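PDB 5C2V: hydrazine synthase gamma subunit from Candidatus Kuenenia stuttgartiensis, which reduces nitric oxide to hydroxylamine, the first half-reaction of hydrazine formation by the hydrazine synthase complex, and carries two c-type hemes. Local coordinates for residues S36-E41 and Y150-E155; S87-K92 and F103-F108; V209-V214 and T269-G274. All coordinates share one frame; numbering follows the deposited sequence.

Interaction 1 of 3, residues S36-E41 and Y150-E155; sequences SPFKSE and YIRALE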
loop_
_atom_site.group_PDB
_atom_site.type_symbol
_atom_site.label_atom_id
_atom_site.label_comp_id
_atom_site.label_asym_id
_atom_site.label_seq_id
_atom_site.Cartn_x
_atom_site.Cartn_y
_atom_site.Cartn_z
ATOM N N SER C 36 -40.978 -32.501 36.214
ATOM C CA SER C 36 -42.376 -32.099 36.218
ATOM C C SER C 36 -43.219 -33.293 35.784
ATOM O O SER C 36 -42.709 -34.190 35.110
ATOM C CB SER C 36 -42.598 -30.901 35.291
ATOM O OG SER C 36 -41.872 -29.770 35.738
ATOM N N PRO C 37 -44.503 -33.322 36.181
ATOM C CA PRO C 37 -45.395 -34.416 35.774
ATOM C C PRO C 37 -45.422 -34.609 34.259
ATOM O O PRO C 37 -45.555 -33.639 33.512
ATOM C CB PRO C 37 -46.769 -33.971 36.300
ATOM C CG PRO C 37 -46.611 -32.520 36.668
ATOM C CD PRO C 37 -45.185 -32.369 37.069
ATOM N N PHE C 38 -45.285 -35.859 33.825
ATOM C CA PHE C 38 -45.169 -36.189 32.408
ATOM C C PHE C 38 -46.399 -35.768 31.609
ATOM O O PHE C 38 -47.533 -35.991 32.029
ATOM C CB PHE C 38 -44.926 -37.691 32.237
ATOM C CG PHE C 38 -44.643 -38.106 30.820
ATOM C CD1 PHE C 38 -45.662 -38.562 29.998
ATOM C CD2 PHE C 38 -43.357 -38.043 30.309
ATOM C CE1 PHE C 38 -45.403 -38.945 28.695
ATOM C CE2 PHE C 38 -43.091 -38.426 29.008
ATOM C CZ PHE C 38 -44.116 -38.876 28.199
ATOM N N LYS C 39 -46.158 -35.152 30.458
ATOM C CA LYS C 39 -47.227 -34.776 29.543
ATOM C C LYS C 39 -46.918 -35.293 28.141
ATOM O O LYS C 39 -45.937 -34.884 27.522
ATOM C CB LYS C 39 -47.421 -33.259 29.528
ATOM C CG LYS C 39 -47.846 -32.680 30.868
ATOM C CD LYS C 39 -48.148 -31.194 30.764
ATOM C CE LYS C 39 -48.596 -30.630 32.103
ATOM N NZ LYS C 39 -48.928 -29.181 32.015
ATOM N N SER C 40 -47.763 -36.192 27.646
ATOM C CA SER C 40 -47.523 -36.836 26.360
ATOM C C SER C 40 -47.992 -35.973 25.193
ATOM O O SER C 40 -47.815 -36.341 24.032
ATOM C CB SER C 40 -48.215 -38.199 26.311
ATOM O OG SER C 40 -49.619 -38.066 26.447
ATOM N N GLU C 41 -48.595 -34.830 25.500
ATOM C CA GLU C 41 -49.038 -33.911 24.459
ATOM C C GLU C 41 -47.920 -32.952 24.057
ATOM O O GLU C 41 -48.014 -32.269 23.037
ATOM C CB GLU C 41 -50.272 -33.127 24.920
ATOM C CG GLU C 41 -50.062 -32.252 26.151
ATOM C CD GLU C 41 -50.240 -33.007 27.457
ATOM O OE1 GLU C 41 -50.254 -34.257 27.433
ATOM O OE2 GLU C 41 -50.373 -32.349 28.510
ATOM N N TYR C 150 -39.982 -35.350 25.770
ATOM C CA TYR C 150 -39.512 -36.144 24.639
ATOM C C TYR C 150 -38.435 -37.132 25.069
ATOM O O TYR C 150 -38.419 -38.280 24.624
ATOM C CB TYR C 150 -38.972 -35.250 23.521
ATOM C CG TYR C 150 -38.204 -36.019 22.468
ATOM C CD1 TYR C 150 -38.870 -36.746 21.489
ATOM C CD2 TYR C 150 -36.814 -36.029 22.458
ATOM C CE1 TYR C 150 -38.175 -37.459 20.530
ATOM C CE2 TYR C 150 -36.111 -36.739 21.503
ATOM C CZ TYR C 150 -36.796 -37.451 20.541
ATOM O OH TYR C 150 -36.098 -38.158 19.587
ATOM N N ILE C 151 -37.528 -36.676 25.927
ATOM C CA ILE C 151 -36.432 -37.523 26.392
ATOM C C ILE C 151 -36.938 -38.679 27.253
ATOM O O ILE C 151 -36.486 -39.817 27.112
ATOM C CB ILE C 151 -35.406 -36.706 27.189
ATOM C CG1 ILE C 151 -34.798 -35.626 26.296
ATOM C CG2 ILE C 151 -34.314 -37.605 27.746
ATOM C CD1 ILE C 151 -34.456 -34.372 27.037
ATOM N N ARG C 152 -37.883 -38.382 28.138
ATOM C CA ARG C 152 -38.448 -39.389 29.030
ATOM C C ARG C 152 -39.272 -40.424 28.269
ATOM O O ARG C 152 -39.436 -41.556 28.724
ATOM C CB ARG C 152 -39.313 -38.720 30.103
ATOM C CG ARG C 152 -38.521 -37.890 31.100
ATOM C CD ARG C 152 -39.416 -36.951 31.895
ATOM N NE ARG C 152 -40.364 -37.664 32.746
ATOM C CZ ARG C 152 -41.201 -37.066 33.588
ATOM N NH1 ARG C 152 -41.206 -35.744 33.693
ATOM N NH2 ARG C 152 -42.033 -37.788 34.327
ATOM N N ALA C 153 -39.783 -40.032 27.106
ATOM C CA ALA C 153 -40.655 -40.896 26.319
ATOM C C ALA C 153 -39.868 -41.863 25.440
ATOM O O ALA C 153 -40.452 -42.684 24.733
ATOM C CB ALA C 153 -41.591 -40.056 25.466
ATOM N N LEU C 154 -38.543 -41.764 25.485
ATOM C CA LEU C 154 -37.689 -42.643 24.693
ATOM C C LEU C 154 -37.537 -44.012 25.350
ATOM O O LEU C 154 -37.176 -44.115 26.523
ATOM C CB LEU C 154 -36.317 -42.004 24.476
ATOM C CG LEU C 154 -36.294 -40.804 23.526
ATOM C CD1 LEU C 154 -34.896 -40.210 23.436
ATOM C CD2 LEU C 154 -36.802 -41.205 22.147
ATOM N N GLU C 155 -37.813 -45.060 24.580
ATOM C CA GLU C 155 -37.766 -46.430 25.079
ATOM C C GLU C 155 -36.675 -47.232 24.379
ATOM O O GLU C 155 -36.268 -46.898 23.267
ATOM C CB GLU C 155 -39.121 -47.116 24.889
ATOM C CG GLU C 155 -40.293 -46.397 25.540
ATOM C CD GLU C 155 -40.309 -46.544 27.049
ATOM O OE1 GLU C 155 -39.606 -47.434 27.571
ATOM O OE2 GLU C 155 -41.027 -45.768 27.714
#
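R152, the last residue of helix 141-152, and A153 just after it meet S36 and F38 in the loop that runs between helices 26-30 and 43-51. R152 sends its guanidinium over to the loop backbone. There NH1 donates a nearly straight hydrogen bond to the carbonyl O of S36 (2.6 Å, N-H...O angle 163°), approaching almost in line with the C=O bond and keeping that oxygen in the guanidinium plane. The chain bends at chi3, where NE turns off the line of the preceding methylenes. One guanidinium face looks onto F38: R152 NH2 lies 3.6 Å from F38 CB, and F38 CD2 sits above the same group, displaced toward its rim. F38 presents an edge in return, with R152 NE 3.9 Å from F38 CD2 and close to the ring plane. The two planes stand 67° apart, so the groups do not stack. Nearer the helix backbone, R152 CB touches F38 CE2 at 3.9 Å. F38 arrives here with CG anti to its backbone N (chi1 -174°), and the two side chains lie alongside, running opposite ways. A153 then closes the far end of the ring: its CB meets F38 CZ at 3.9 Å, in the plane of the ring and at its edge. The contact thus combines one polar grip on a loop carbonyl with a small apolar patch near the surface. Across the neighbouring elements, A153 packs on V43 of helix 43-51 and on V8 of the beta subunit, and S36 leans on E145 of helix 141-152, so the contact lies where this loop, helix 141-152 and helix 43-51 come together.

Interaction 2 of 3, residues S87-K92 and F103-F108; sequences SWKNTK and FRHEGF. With CA (calcium ion), chain U; CA (calcium ion), chain S; HEC (heme c), chain V.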
loop_
_atom_site.group_PDB
_atom_site.type_symbol
_atom_site.label_atom_id
_atom_site.label_comp_id
_atom_site.label_asym_id
_atom_site.label_seq_id
_atom_site.Cartn_x
_atom_site.Cartn_y
_atom_site.Cartn_z
ATOM N N SER C 87 -10.667 -33.659 30.371
ATOM C CA SER C 87 -11.545 -34.712 30.863
ATOM C C SER C 87 -12.616 -35.007 29.828
ATOM O O SER C 87 -13.515 -34.197 29.630
ATOM C CB SER C 87 -12.199 -34.307 32.183
ATOM O OG SER C 87 -13.015 -33.161 32.016
ATOM N N TRP C 88 -12.533 -36.176 29.200
ATOM C CA TRP C 88 -13.373 -36.503 28.050
ATOM C C TRP C 88 -14.662 -37.229 28.421
ATOM O O TRP C 88 -14.679 -38.049 29.338
ATOM C CB TRP C 88 -12.581 -37.355 27.056
ATOM C CG TRP C 88 -11.321 -36.701 26.594
ATOM C CD1 TRP C 88 -10.066 -36.885 27.098
ATOM C CD2 TRP C 88 -11.195 -35.747 25.536
ATOM N NE1 TRP C 88 -9.164 -36.105 26.414
ATOM C CE2 TRP C 88 -9.831 -35.397 25.451
ATOM C CE3 TRP C 88 -12.100 -35.156 24.650
ATOM C CZ2 TRP C 88 -9.354 -34.483 24.514
ATOM C CZ3 TRP C 88 -11.624 -34.249 23.723
ATOM C CH2 TRP C 88 -10.263 -33.921 23.662
ATOM N N LYS C 89 -15.740 -36.923 27.702
ATOM C CA LYS C 89 -17.007 -37.619 27.903
ATOM C C LYS C 89 -17.655 -38.124 26.616
ATOM O O LYS C 89 -17.997 -37.355 25.718
ATOM C CB LYS C 89 -18.000 -36.727 28.647
ATOM C CG LYS C 89 -17.709 -36.597 30.124
ATOM C CD LYS C 89 -17.833 -37.923 30.854
ATOM C CE LYS C 89 -17.813 -37.715 32.359
ATOM N NZ LYS C 89 -16.630 -36.921 32.793
ATOM N N ASN C 90 -17.805 -39.442 26.562
ATOM C CA ASN C 90 -18.582 -40.158 25.557
ATOM C C ASN C 90 -20.023 -39.636 25.526
ATOM O O ASN C 90 -20.611 -39.367 26.571
ATOM C CB ASN C 90 -18.492 -41.664 25.885
ATOM C CG ASN C 90 -19.658 -42.496 25.361
ATOM O OD1 ASN C 90 -20.358 -42.128 24.429
ATOM N ND2 ASN C 90 -19.860 -43.650 25.985
ATOM N N THR C 91 -20.585 -39.477 24.329
ATOM C CA THR C 91 -21.946 -38.953 24.198
ATOM C C THR C 91 -22.967 -39.966 24.707
ATOM O O THR C 91 -23.006 -41.110 24.254
ATOM C CB THR C 91 -22.282 -38.579 22.738
ATOM O OG1 THR C 91 -21.369 -37.576 22.278
ATOM C CG2 THR C 91 -23.705 -38.043 22.637
ATOM N N LYS C 92 -23.798 -39.531 25.649
ATOM C CA LYS C 92 -24.726 -40.422 26.337
ATOM C C LYS C 92 -25.786 -41.030 25.422
ATOM O O LYS C 92 -26.337 -40.358 24.551
ATOM C CB LYS C 92 -25.414 -39.681 27.485
ATOM C CG LYS C 92 -24.841 -39.991 28.858
ATOM C CD LYS C 92 -25.121 -41.433 29.253
ATOM C CE LYS C 92 -24.599 -41.742 30.645
ATOM N NZ LYS C 92 -24.866 -43.152 31.045
ATOM N N PHE C 103 -28.426 -38.550 36.508
ATOM C CA PHE C 103 -28.041 -38.495 35.104
ATOM C C PHE C 103 -26.579 -38.113 34.872
ATOM O O PHE C 103 -25.795 -37.994 35.814
ATOM C CB PHE C 103 -28.979 -37.542 34.366
ATOM C CG PHE C 103 -30.434 -37.822 34.631
ATOM C CD1 PHE C 103 -31.031 -38.967 34.127
ATOM C CD2 PHE C 103 -31.197 -36.954 35.393
ATOM C CE1 PHE C 103 -32.365 -39.238 34.373
ATOM C CE2 PHE C 103 -32.533 -37.219 35.641
ATOM C CZ PHE C 103 -33.117 -38.362 35.130
ATOM N N ARG C 104 -26.242 -37.928 33.596
ATOM C CA ARG C 104 -24.867 -37.829 33.106
ATOM C C ARG C 104 -24.041 -39.074 33.430
ATOM O O ARG C 104 -24.548 -40.194 33.382
ATOM C CB ARG C 104 -24.170 -36.590 33.681
ATOM C CG ARG C 104 -24.761 -35.258 33.250
ATOM C CD ARG C 104 -23.708 -34.429 32.537
ATOM N NE ARG C 104 -23.870 -32.995 32.748
ATOM C CZ ARG C 104 -22.920 -32.098 32.498
ATOM N NH1 ARG C 104 -21.743 -32.493 32.032
ATOM N NH2 ARG C 104 -23.144 -30.810 32.718
ATOM N N HIS C 105 -22.777 -38.867 33.783
ATOM C CA HIS C 105 -21.843 -39.970 33.992
ATOM C C HIS C 105 -21.304 -39.977 35.415
ATOM O O HIS C 105 -21.515 -40.931 36.163
ATOM C CB HIS C 105 -20.681 -39.893 32.997
ATOM C CG HIS C 105 -20.968 -40.540 31.676
ATOM N ND1 HIS C 105 -21.354 -39.822 30.563
ATOM C CD2 HIS C 105 -20.918 -41.835 31.289
ATOM C CE1 HIS C 105 -21.531 -40.651 29.548
ATOM N NE2 HIS C 105 -21.273 -41.877 29.963
ATOM N N GLU C 106 -20.587 -38.914 35.769
ATOM C CA GLU C 106 -20.055 -38.751 37.117
ATOM C C GLU C 106 -21.178 -38.822 38.145
ATOM O O GLU C 106 -22.244 -38.238 37.954
ATOM C CB GLU C 106 -19.304 -37.425 37.236
ATOM C CG GLU C 106 -18.214 -37.245 36.192
ATOM C CD GLU C 106 -17.417 -35.972 36.388
ATOM O OE1 GLU C 106 -17.778 -35.174 37.279
ATOM O OE2 GLU C 106 -16.429 -35.769 35.653
ATOM N N GLY C 107 -20.934 -39.549 39.230
ATOM C CA GLY C 107 -21.960 -39.794 40.227
ATOM C C GLY C 107 -21.930 -38.838 41.402
ATOM O O GLY C 107 -21.457 -37.707 41.287
ATOM N N PHE C 108 -22.438 -39.302 42.539
ATOM C CA PHE C 108 -22.548 -38.476 43.736
ATOM C C PHE C 108 -21.190 -38.095 44.313
ATOM O O PHE C 108 -21.043 -37.029 44.910
ATOM C CB PHE C 108 -23.375 -39.195 44.805
ATOM C CG PHE C 108 -24.822 -39.361 44.441
ATOM C CD1 PHE C 108 -25.732 -38.347 44.692
ATOM C CD2 PHE C 108 -25.273 -40.530 43.853
ATOM C CE1 PHE C 108 -27.064 -38.495 44.359
ATOM C CE2 PHE C 108 -26.604 -40.686 43.519
ATOM C CZ PHE C 108 -27.501 -39.666 43.773
HETATM CA CA CA U . -14.495 -32.068 29.886
HETATM CA CA CA S . -21.041 -44.595 24.518
HETATM FE FE HEC V . -26.356 -34.160 25.520
HETATM C CHA HEC V . -25.453 -36.197 28.136
HETATM C CHB HEC V . -29.637 -34.549 26.360
HETATM C CHC HEC V . -27.254 -31.919 23.055
HETATM C CHD HEC V . -23.210 -34.343 24.174
HETATM N NA HEC V . -27.360 -35.163 27.012
HETATM C C1A HEC V . -26.806 -36.012 27.949
HETATM C C2A HEC V . -27.889 -36.661 28.670
HETATM C C3A HEC V . -29.045 -36.194 28.173
HETATM C C4A HEC V . -28.731 -35.248 27.123
HETATM C CMA HEC V . -30.482 -36.567 28.607
HETATM C CAA HEC V . -27.710 -37.687 29.818
HETATM C CBA HEC V . -28.296 -39.051 29.455
HETATM C CGA HEC V . -28.142 -40.007 30.608
HETATM O O1A HEC V . -27.491 -39.636 31.618
HETATM O O2A HEC V . -28.671 -41.146 30.516
HETATM N NB HEC V . -28.141 -33.463 24.744
HETATM C C1B HEC V . -29.334 -33.577 25.432
HETATM C C2B HEC V . -30.200 -32.494 25.012
HETATM C C3B HEC V . -29.548 -31.771 24.093
HETATM C C4B HEC V . -28.238 -32.364 23.909
HETATM C CMB HEC V . -31.634 -32.259 25.535
HETATM C CAB HEC V . -30.062 -30.515 23.351
HETATM C CBB HEC V . -30.169 -29.311 24.313
HETATM N NC HEC V . -25.413 -33.303 23.896
HETATM C C1C HEC V . -25.954 -32.375 23.029
HETATM C C2C HEC V . -24.888 -31.870 22.188
HETATM C C3C HEC V . -23.810 -32.636 22.403
HETATM C C4C HEC V . -24.091 -33.491 23.543
HETATM C CMC HEC V . -25.117 -30.949 20.966
HETATM C CAC HEC V . -22.447 -32.530 21.678
HETATM C CBC HEC V . -21.755 -31.195 22.034
HETATM N ND HEC V . -24.616 -35.182 26.035
HETATM C C1D HEC V . -23.396 -34.957 25.398
HETATM C C2D HEC V . -22.337 -35.473 26.236
HETATM C C3D HEC V . -23.037 -36.053 27.472
HETATM C C4D HEC V . -24.450 -35.827 27.261
HETATM C CMD HEC V . -20.821 -35.447 25.946
HETATM C CAD HEC V . -22.373 -36.726 28.690
HETATM C CBD HEC V . -21.892 -35.636 29.643
HETATM C CGD HEC V . -21.257 -36.265 30.853
HETATM O O1D HEC V . -20.805 -35.514 31.757
HETATM O O2D HEC V . -21.205 -37.518 30.913
HETATM O O HOH W 1 -23.258 -43.870 25.135
HETATM O O HOH W 2 -21.523 -44.112 22.253
HETATM O O HOH W 3 -16.157 -33.134 28.506
HETATM O O HOH W 4 -25.790 -32.701 26.916
#
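In the propionate end of the pocket of the first heme c, K89 and K92 pack against R104, H105 and E106. K92 and H105 reach tip to tip: K92 CE lies over one face of the imidazole, 3.5 Å from its centroid and 16° off the normal, a CH-pi contact, and 3.1 Å from R104 O. K89 bends at chi2 and chi4 and crosses E106 at about a right angle, and its NZ forms a salt bridge with E106 OE2 (3.1 Å) on the anti side of the carboxylate. This ammonium also pairs with E83, its stronger partner, while H111 bonds E106 OE1. One propionate is held at both oxygens: R104 NH1 donates to heme O1D at 3.2 Å, nearly straight, and H105 ND1 to O2D, at a doubtfully short length. D82 pairs with NH2 of R104. S87 binds one calcium ion through O and OG; N90 binds a second through its side-chain amide, modelled in a doubtful orientation and also bonded to F271 O. The heme iron carries a water at 2.1 Å. Basic side chains gripping one propionate beside bound calcium ions line this c-type heme pocket, in one lobe of the diheme protein.

Interaction 3 of 3, residues V209-V214 and T269-G274; sequences VGTGRV and TYFHDG. With CA (calcium ion), chain S; HEC (heme c), chain B.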
loop_
_atom_site.group_PDB
_atom_site.type_symbol
_atom_site.label_atom_id
_atom_site.label_comp_id
_atom_site.label_asym_id
_atom_site.label_seq_id
_atom_site.Cartn_x
_atom_site.Cartn_y
_atom_site.Cartn_z
ATOM N N VAL C 209 -14.828 -48.459 39.504
ATOM C CA VAL C 209 -14.474 -49.621 38.697
ATOM C C VAL C 209 -13.043 -49.554 38.171
ATOM O O VAL C 209 -12.625 -50.407 37.389
ATOM C CB VAL C 209 -15.444 -49.794 37.520
ATOM C CG1 VAL C 209 -16.727 -50.449 37.998
ATOM C CG2 VAL C 209 -15.735 -48.454 36.877
ATOM N N GLY C 210 -12.311 -48.520 38.570
ATOM C CA GLY C 210 -10.931 -48.358 38.148
ATOM C C GLY C 210 -10.815 -47.744 36.766
ATOM O O GLY C 210 -9.791 -47.880 36.096
ATOM N N THR C 211 -11.877 -47.071 36.337
ATOM C CA THR C 211 -11.900 -46.413 35.038
ATOM C C THR C 211 -11.545 -44.933 35.135
ATOM O O THR C 211 -11.527 -44.227 34.128
ATOM C CB THR C 211 -13.276 -46.550 34.364
ATOM O OG1 THR C 211 -14.290 -46.044 35.241
ATOM C CG2 THR C 211 -13.567 -48.005 34.036
ATOM N N GLY C 212 -11.264 -44.466 36.347
ATOM C CA GLY C 212 -10.896 -43.077 36.552
ATOM C C GLY C 212 -9.579 -42.741 35.881
ATOM O O GLY C 212 -8.563 -43.386 36.136
ATOM N N ARG C 213 -9.595 -41.730 35.018
ATOM C CA ARG C 213 -8.397 -41.335 34.287
ATOM C C ARG C 213 -7.590 -40.325 35.095
ATOM O O ARG C 213 -8.085 -39.248 35.426
ATOM C CB ARG C 213 -8.763 -40.749 32.922
ATOM C CG ARG C 213 -9.769 -41.574 32.131
ATOM C CD ARG C 213 -9.348 -43.029 32.025
ATOM N NE ARG C 213 -10.337 -43.829 31.308
ATOM C CZ ARG C 213 -10.359 -45.158 31.299
ATOM N NH1 ARG C 213 -9.444 -45.842 31.972
ATOM N NH2 ARG C 213 -11.295 -45.803 30.617
ATOM N N VAL C 214 -6.347 -40.675 35.409
ATOM C CA VAL C 214 -5.507 -39.816 36.236
ATOM C C VAL C 214 -4.230 -39.394 35.518
ATOM O O VAL C 214 -3.980 -39.795 34.381
ATOM C CB VAL C 214 -5.126 -40.512 37.556
ATOM C CG1 VAL C 214 -6.364 -40.751 38.405
ATOM C CG2 VAL C 214 -4.402 -41.820 37.276
ATOM N N THR C 269 -18.595 -47.156 21.508
ATOM C CA THR C 269 -17.477 -46.801 22.378
ATOM C C THR C 269 -17.862 -46.524 23.856
ATOM O O THR C 269 -18.286 -45.417 24.219
ATOM C CB THR C 269 -16.715 -45.618 21.786
ATOM O OG1 THR C 269 -16.247 -45.977 20.478
ATOM C CG2 THR C 269 -15.535 -45.334 22.626
ATOM N N TYR C 270 -17.856 -47.598 24.646
ATOM C CA TYR C 270 -18.279 -47.630 26.055
ATOM C C TYR C 270 -17.380 -46.977 27.127
ATOM O O TYR C 270 -16.357 -46.365 26.836
ATOM C CB TYR C 270 -18.502 -49.093 26.441
ATOM C CG TYR C 270 -19.119 -49.854 25.304
ATOM C CD1 TYR C 270 -20.471 -49.742 25.039
ATOM C CD2 TYR C 270 -18.344 -50.640 24.460
ATOM C CE1 TYR C 270 -21.044 -50.410 23.993
ATOM C CE2 TYR C 270 -18.910 -51.312 23.398
ATOM C CZ TYR C 270 -20.264 -51.191 23.169
ATOM O OH TYR C 270 -20.847 -51.859 22.117
ATOM N N PHE C 271 -17.798 -47.197 28.375
ATOM C CA PHE C 271 -17.490 -46.433 29.598
ATOM C C PHE C 271 -17.829 -44.938 29.514
ATOM O O PHE C 271 -18.691 -44.545 28.730
ATOM C CB PHE C 271 -16.012 -46.599 29.976
ATOM C CG PHE C 271 -15.673 -47.965 30.507
ATOM C CD1 PHE C 271 -16.598 -48.681 31.248
ATOM C CD2 PHE C 271 -14.431 -48.529 30.269
ATOM C CE1 PHE C 271 -16.294 -49.937 31.737
ATOM C CE2 PHE C 271 -14.121 -49.787 30.757
ATOM C CZ PHE C 271 -15.055 -50.491 31.492
ATOM N N HIS C 272 -17.142 -44.107 30.299
ATOM C CA HIS C 272 -17.500 -42.684 30.377
ATOM C C HIS C 272 -16.775 -41.795 29.367
ATOM O O HIS C 272 -17.378 -40.910 28.761
ATOM C CB HIS C 272 -17.301 -42.145 31.803
ATOM C CG HIS C 272 -15.870 -42.005 32.224
ATOM N ND1 HIS C 272 -15.043 -43.089 32.431
ATOM C CD2 HIS C 272 -15.132 -40.909 32.504
ATOM C CE1 HIS C 272 -13.851 -42.662 32.807
ATOM N NE2 HIS C 272 -13.877 -41.343 32.861
ATOM N N ASP C 273 -15.479 -42.031 29.205
ATOM C CA ASP C 273 -14.659 -41.225 28.311
ATOM C C ASP C 273 -14.602 -41.879 26.944
ATOM O O ASP C 273 -14.001 -41.351 26.008
ATOM C CB ASP C 273 -13.249 -41.052 28.875
ATOM C CG ASP C 273 -12.495 -42.367 28.974
ATOM O OD1 ASP C 273 -13.150 -43.427 29.056
ATOM O OD2 ASP C 273 -11.246 -42.339 28.968
ATOM N N GLY C 274 -15.234 -43.038 26.838
ATOM C CA GLY C 274 -15.163 -43.813 25.621
ATOM C C GLY C 274 -13.812 -44.489 25.510
ATOM O O GLY C 274 -13.246 -44.608 24.425
HETATM CA CA CA S . -21.041 -44.595 24.518
HETATM FE FE HEC B . -20.183 -52.717 34.576
HETATM C CHA HEC B . -20.040 -49.826 32.726
HETATM C CHB HEC B . -20.581 -54.541 31.710
HETATM C CHC HEC B . -19.589 -55.622 36.337
HETATM C CHD HEC B . -20.153 -50.943 37.491
HETATM N NA HEC B . -20.267 -52.268 32.580
HETATM C C1A HEC B . -20.241 -51.000 32.033
HETATM C C2A HEC B . -20.458 -51.129 30.605
HETATM C C3A HEC B . -20.608 -52.427 30.323
HETATM C C4A HEC B . -20.489 -53.174 31.559
HETATM C CMA HEC B . -20.864 -53.027 28.923
HETATM C CAA HEC B . -20.515 -49.969 29.587
HETATM C CBA HEC B . -21.769 -49.135 29.832
HETATM C CGA HEC B . -21.714 -47.876 29.006
HETATM O O1A HEC B . -22.769 -47.207 28.861
HETATM O O2A HEC B . -20.617 -47.545 28.488
HETATM N NB HEC B . -20.174 -54.728 34.124
HETATM C C1B HEC B . -20.213 -55.240 32.840
HETATM C C2B HEC B . -19.791 -56.624 32.896
HETATM C C3B HEC B . -19.523 -56.924 34.175
HETATM C C4B HEC B . -19.755 -55.735 34.973
HETATM C CMB HEC B . -19.696 -57.569 31.677
HETATM C CAB HEC B . -19.037 -58.283 34.732
HETATM C CBB HEC B . -17.581 -58.555 34.292
HETATM N NC HEC B . -19.920 -53.197 36.550
HETATM C C1C HEC B . -19.684 -54.456 37.069
HETATM C C2C HEC B . -19.442 -54.311 38.491
HETATM C C3C HEC B . -19.713 -53.043 38.825
HETATM C C4C HEC B . -19.942 -52.301 37.599
HETATM C CMC HEC B . -19.293 -55.492 39.476
HETATM C CAC HEC B . -19.661 -52.428 40.243
HETATM C CBC HEC B . -18.212 -52.416 40.779
HETATM N ND HEC B . -20.175 -50.678 35.041
HETATM C C1D HEC B . -20.004 -50.202 36.338
HETATM C C2D HEC B . -19.640 -48.802 36.278
HETATM C C3D HEC B . -19.610 -48.456 34.782
HETATM C C4D HEC B . -19.951 -49.682 34.095
HETATM C CMD HEC B . -19.353 -47.861 37.468
HETATM C CAD HEC B . -19.273 -47.096 34.133
HETATM C CBD HEC B . -17.807 -46.765 34.391
HETATM C CGD HEC B . -17.384 -45.614 33.519
HETATM O O1D HEC B . -16.183 -45.242 33.558
HETATM O O2D HEC B . -18.249 -45.071 32.784
HETATM O O HOH W 2 -21.523 -44.112 22.253
HETATM O O HOH W 1 -23.258 -43.870 25.135
#
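T211 and H272 converge on one propionate oxygen of the second heme c. T211 OG1 donates to heme O1D at 2.7 Å, and H272 ND1 reaches the same oxygen through a weak hydrogen bond, also 2.7 Å long. The threonine hydroxyl gets there from between its backbone N and carbonyl carbon (chi1 56°), which leaves CG2 directed at F271. That methyl sits over the centre of the phenyl ring, 3.7 Å from the centroid and 9° off the normal, a CH-pi contact. H272 also turns its edge to the loop backbone: CE1 lies 3.1 Å from T211 O, in the imidazole plane. F271 N makes a weak bond to O2A of the other propionate.

In the next shell R213 and D273 cross at about a right angle in a salt bridge. R213 NE meets D273 OD2 at 2.9 Å from above the carboxylate plane, some 50° out of it, and a longer, weak bond runs from R213 NH2 to D273 OD1. Further out, D251 OD2 ties the two segments together by bonding both H272 NE2 and R213 N, while V287 O takes NH1 of R213 and F227 offers its ring to the guanidinium in a cation-pi contact. F271 meets H293, an axial ligand of the iron, edge-to-face. Two loops thus clasp the propionates and flank an axial histidine, as befits the pocket of a bis-histidine c-type heme that probably transfers electrons.

Along the chain, interaction 2 is nested inside the loop closed by interaction 1, and interaction 3 follows both. Interaction 2 lies near the centre of the fold and interaction 3 beside it, their centres 9 Å apart, and they touch directly: N90 N and H272 O, at 2.7 Å, probably form a hydrogen bond. They also share a calcium ion, bound by both N90 and T269, so that the surroundings of the two hemes are joined by backbone, side chain and metal. Interaction 1 stands apart near the surface, centred 22 Å from interaction 2 and 30 Å from interaction 3, where S40 and residues 153-155 adjoin the beta subunit.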